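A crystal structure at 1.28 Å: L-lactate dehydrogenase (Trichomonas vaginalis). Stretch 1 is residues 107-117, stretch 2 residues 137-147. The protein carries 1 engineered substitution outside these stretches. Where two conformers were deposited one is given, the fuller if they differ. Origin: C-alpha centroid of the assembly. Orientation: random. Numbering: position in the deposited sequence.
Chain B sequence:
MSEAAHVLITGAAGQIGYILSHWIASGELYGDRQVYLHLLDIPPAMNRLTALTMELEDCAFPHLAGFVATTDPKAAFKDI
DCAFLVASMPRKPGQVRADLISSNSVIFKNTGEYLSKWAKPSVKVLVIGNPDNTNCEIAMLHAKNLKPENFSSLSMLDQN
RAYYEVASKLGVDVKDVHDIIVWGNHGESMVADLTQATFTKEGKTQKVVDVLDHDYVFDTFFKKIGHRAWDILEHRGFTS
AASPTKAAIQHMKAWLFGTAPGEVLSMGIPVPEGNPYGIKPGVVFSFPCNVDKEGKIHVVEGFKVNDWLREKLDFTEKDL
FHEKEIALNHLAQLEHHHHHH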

# COMPACT_ATOMS: atom_id res chain seq x y z
N ILE B 107 -4.18 -9.50 26.91
CA ILE B 107 -4.72 -9.22 25.58
C ILE B 107 -4.77 -10.49 24.75
O ILE B 107 -5.79 -10.85 24.17
CB ILE B 107 -3.82 -8.17 24.88
CG1 ILE B 107 -3.86 -6.84 25.65
CG2 ILE B 107 -4.23 -7.98 23.43
CD1 ILE B 107 -5.23 -6.39 26.06
N PHE B 108 -3.64 -11.18 24.71
CA PHE B 108 -3.50 -12.33 23.85
C PHE B 108 -4.21 -13.58 24.41
O PHE B 108 -4.71 -14.40 23.63
CB PHE B 108 -2.06 -12.54 23.41
CG PHE B 108 -1.71 -11.55 22.35
CD1 PHE B 108 -1.25 -10.29 22.65
CD2 PHE B 108 -1.98 -11.85 21.03
CE1 PHE B 108 -1.03 -9.34 21.64
CE2 PHE B 108 -1.74 -10.92 20.02
CZ PHE B 108 -1.29 -9.67 20.33
N LYS B 109 -4.35 -13.67 25.73
CA LYS B 109 -5.22 -14.68 26.27
C LYS B 109 -6.65 -14.43 25.75
O LYS B 109 -7.34 -15.35 25.26
CB LYS B 109 -5.19 -14.63 27.81
CG LYS B 109 -6.29 -15.42 28.49
CD LYS B 109 -6.13 -15.48 30.00
CE LYS B 109 -7.19 -16.27 30.71
NZ LYS B 109 -8.52 -15.74 30.48
N ASN B 110 -7.13 -13.20 25.86
CA ASN B 110 -8.50 -12.87 25.44
C ASN B 110 -8.66 -13.13 23.94
O ASN B 110 -9.68 -13.67 23.49
CB ASN B 110 -8.80 -11.41 25.72
CG ASN B 110 -8.92 -11.11 27.20
OD1 ASN B 110 -9.00 -12.00 28.01
ND2 ASN B 110 -8.84 -9.85 27.54
N THR B 111 -7.63 -12.79 23.17
CA THR B 111 -7.73 -12.96 21.73
C THR B 111 -7.76 -14.45 21.33
O THR B 111 -8.49 -14.88 20.44
CB THR B 111 -6.57 -12.24 21.05
OG1 THR B 111 -6.65 -10.86 21.29
CG2 THR B 111 -6.56 -12.49 19.58
N GLY B 112 -6.95 -15.26 22.02
CA GLY B 112 -7.00 -16.69 21.78
C GLY B 112 -8.39 -17.25 22.05
O GLY B 112 -8.92 -18.12 21.31
N GLU B 113 -9.03 -16.76 23.10
CA GLU B 113 -10.38 -17.20 23.45
C GLU B 113 -11.39 -16.77 22.38
O GLU B 113 -12.23 -17.57 21.97
CB GLU B 113 -10.73 -16.64 24.80
CG GLU B 113 -9.98 -17.34 25.96
CD GLU B 113 -10.03 -16.56 27.24
OE1 GLU B 113 -10.63 -15.48 27.25
OE2 GLU B 113 -9.47 -17.03 28.25
N TYR B 114 -11.27 -15.55 21.85
CA TYR B 114 -12.19 -15.09 20.80
C TYR B 114 -11.99 -15.94 19.53
O TYR B 114 -12.94 -16.30 18.85
CB TYR B 114 -11.92 -13.65 20.46
CG TYR B 114 -12.09 -12.65 21.56
CD1 TYR B 114 -13.06 -12.82 22.55
CD2 TYR B 114 -11.29 -11.51 21.61
CE1 TYR B 114 -13.24 -11.88 23.56
CE2 TYR B 114 -11.44 -10.59 22.61
CZ TYR B 114 -12.42 -10.76 23.58
OH TYR B 114 -12.60 -9.85 24.58
N LEU B 115 -10.74 -16.23 19.16
CA LEU B 115 -10.47 -17.06 18.00
C LEU B 115 -11.12 -18.43 18.12
O LEU B 115 -11.75 -18.93 17.21
CB LEU B 115 -8.97 -17.22 17.78
CG LEU B 115 -8.25 -15.97 17.29
CD1 LEU B 115 -6.74 -16.03 17.59
CD2 LEU B 115 -8.44 -15.86 15.76
N SER B 116 -10.89 -19.07 19.25
CA SER B 116 -11.42 -20.39 19.48
C SER B 116 -12.95 -20.38 19.39
O SER B 116 -13.56 -21.26 18.80
CB SER B 116 -10.97 -20.92 20.82
OG SER B 116 -11.53 -22.21 21.04
N LYS B 117 -13.56 -19.37 20.00
CA LYS B 117 -15.02 -19.31 20.08
C LYS B 117 -15.65 -19.08 18.70
O LYS B 117 -16.66 -19.67 18.39
CB LYS B 117 -15.42 -18.18 21.03
CG LYS B 117 -16.88 -18.08 21.41
CD LYS B 117 -17.01 -17.22 22.66
CE LYS B 117 -18.47 -17.05 23.07
NZ LYS B 117 -19.14 -18.35 23.37
N GLU B 137 2.34 -17.61 21.39
CA GLU B 137 2.25 -18.75 22.31
C GLU B 137 1.04 -18.60 23.24
O GLU B 137 0.31 -19.56 23.47
CB GLU B 137 3.54 -18.85 23.10
CG GLU B 137 3.59 -19.98 24.11
CD GLU B 137 3.55 -21.38 23.57
OE1 GLU B 137 4.02 -21.62 22.45
OE2 GLU B 137 3.11 -22.29 24.35
N ILE B 138 0.88 -17.42 23.85
CA ILE B 138 -0.22 -17.20 24.78
C ILE B 138 -1.55 -17.36 24.06
O ILE B 138 -2.49 -17.95 24.62
CB ILE B 138 -0.03 -15.84 25.50
CG1 ILE B 138 1.22 -15.85 26.41
CG2 ILE B 138 -1.26 -15.46 26.28
CD1 ILE B 138 1.19 -16.88 27.55
N ALA B 139 -1.70 -16.74 22.89
CA ALA B 139 -2.99 -16.88 22.19
C ALA B 139 -3.28 -18.33 21.90
O ALA B 139 -4.41 -18.81 22.17
CB ALA B 139 -2.98 -16.09 20.92
N MET B 140 -2.28 -19.06 21.44
CA MET B 140 -2.46 -20.47 21.13
C MET B 140 -2.85 -21.28 22.37
O MET B 140 -3.76 -22.11 22.30
CB MET B 140 -1.18 -20.99 20.49
CG MET B 140 -1.22 -22.48 20.18
SD MET B 140 0.32 -23.12 19.49
CE MET B 140 1.51 -22.70 20.71
N LEU B 141 -2.17 -21.05 23.48
CA LEU B 141 -2.50 -21.80 24.72
C LEU B 141 -3.91 -21.57 25.19
O LEU B 141 -4.48 -22.41 25.85
CB LEU B 141 -1.54 -21.40 25.85
CG LEU B 141 -0.09 -21.93 25.70
CD1 LEU B 141 0.76 -21.33 26.79
CD2 LEU B 141 -0.01 -23.48 25.71
N HIS B 142 -4.47 -20.42 24.85
CA HIS B 142 -5.80 -20.04 25.29
C HIS B 142 -6.86 -20.15 24.20
O HIS B 142 -7.94 -19.60 24.33
CB HIS B 142 -5.76 -18.66 25.91
CG HIS B 142 -4.97 -18.63 27.18
ND1 HIS B 142 -3.63 -18.34 27.23
CD2 HIS B 142 -5.35 -18.89 28.46
CE1 HIS B 142 -3.20 -18.43 28.47
NE2 HIS B 142 -4.21 -18.76 29.24
N ALA B 143 -6.55 -20.93 23.16
CA ALA B 143 -7.49 -21.14 22.07
C ALA B 143 -7.87 -22.63 22.03
O ALA B 143 -7.31 -23.45 21.28
CB ALA B 143 -6.85 -20.71 20.75
N LYS B 144 -8.85 -23.01 22.83
CA LYS B 144 -9.02 -24.41 23.15
C LYS B 144 -9.46 -25.27 21.96
O LYS B 144 -9.12 -26.46 21.91
CB LYS B 144 -9.99 -24.55 24.30
CG LYS B 144 -11.43 -24.36 23.96
CD LYS B 144 -12.30 -24.43 25.22
CE LYS B 144 -13.76 -24.12 24.93
NZ LYS B 144 -14.61 -24.30 26.13
N ASN B 145 -10.19 -24.69 21.01
CA ASN B 145 -10.68 -25.44 19.85
C ASN B 145 -9.75 -25.32 18.63
O ASN B 145 -10.09 -25.83 17.54
CB ASN B 145 -12.06 -24.93 19.41
CG ASN B 145 -13.12 -25.13 20.44
OD1 ASN B 145 -13.09 -26.10 21.18
ND2 ASN B 145 -14.11 -24.23 20.48
N LEU B 146 -8.60 -24.68 18.79
CA LEU B 146 -7.62 -24.54 17.71
C LEU B 146 -6.36 -25.36 18.02
O LEU B 146 -6.25 -25.99 19.09
CB LEU B 146 -7.31 -23.06 17.42
CG LEU B 146 -8.52 -22.24 17.00
CD1 LEU B 146 -8.14 -20.79 16.84
CD2 LEU B 146 -9.07 -22.75 15.69
N LYS B 147 -5.44 -25.38 17.07
CA LYS B 147 -4.27 -26.26 17.10
C LYS B 147 -3.03 -25.46 16.76
O LYS B 147 -3.11 -24.32 16.28
CB LYS B 147 -4.44 -27.40 16.09
CG LYS B 147 -5.68 -28.22 16.35
CD LYS B 147 -5.55 -29.08 17.59
CE LYS B 147 -6.73 -30.08 17.71
NZ LYS B 147 -8.09 -29.41 17.74

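Residues 107-117 are helical throughout, whereas the helix of the second stretch runs only to Leu141; His142 is the first residue to leave helical geometry, and a type I turn from Ala143 to Leu146 follows. The two helix axes cross at -43° and approach to 7.2 Å, a short distance made possible by small residues at the crossing. Gly112 and Ala139 sit there with CA atoms 4.0 Å apart. A CB on Gly112 would point toward the second stretch and lie 2.1 Å from Ala139 O, a clash, so glycine suits the site. With no side chain intervening, backbones meet directly in three CA-H...O contacts: Ala139 CA to Phe108 O (3.3 Å), Gly112 CA to Ala139 O (3.4 Å) and Ala143 CA to Gly112 O (3.4 Å).

Around this crossing the side chains fill in. The methyl of Ala139 is small enough to fit beside Phe108, lying at the edge of its ring, with CB 4.4 Å from Phe108 CD2. Ile138 CG2 packs 4.2 Å from Phe108 CB. Lys109 serves two roles: its aliphatic CG lies over one face of the His142 ring, 3.6 Å from His142 CD2, in a CH-pi contact, while its NZ forms a salt bridge with Glu113 OE2 (2.7 Å), one helical turn on. The imidazole is itself anchored by a hydrogen bond from His142 ND1 to Ile138 O (2.9 Å).

Farther along, Ser116 faces the turn. Its compact side chain lets Ser116 CB approach Ala143 CA to 3.7 Å, while its hydroxyl OG accepts a hydrogen bond from Asn145 N (2.8 Å). Asn145 adds a weak bond from ND2 to Ser116 O (3.5 Å), using its amide to reach the helix backbone. Nearby, buried Leu115 and Leu146 make an apolar contact, CB to CD1 at 3.8 Å.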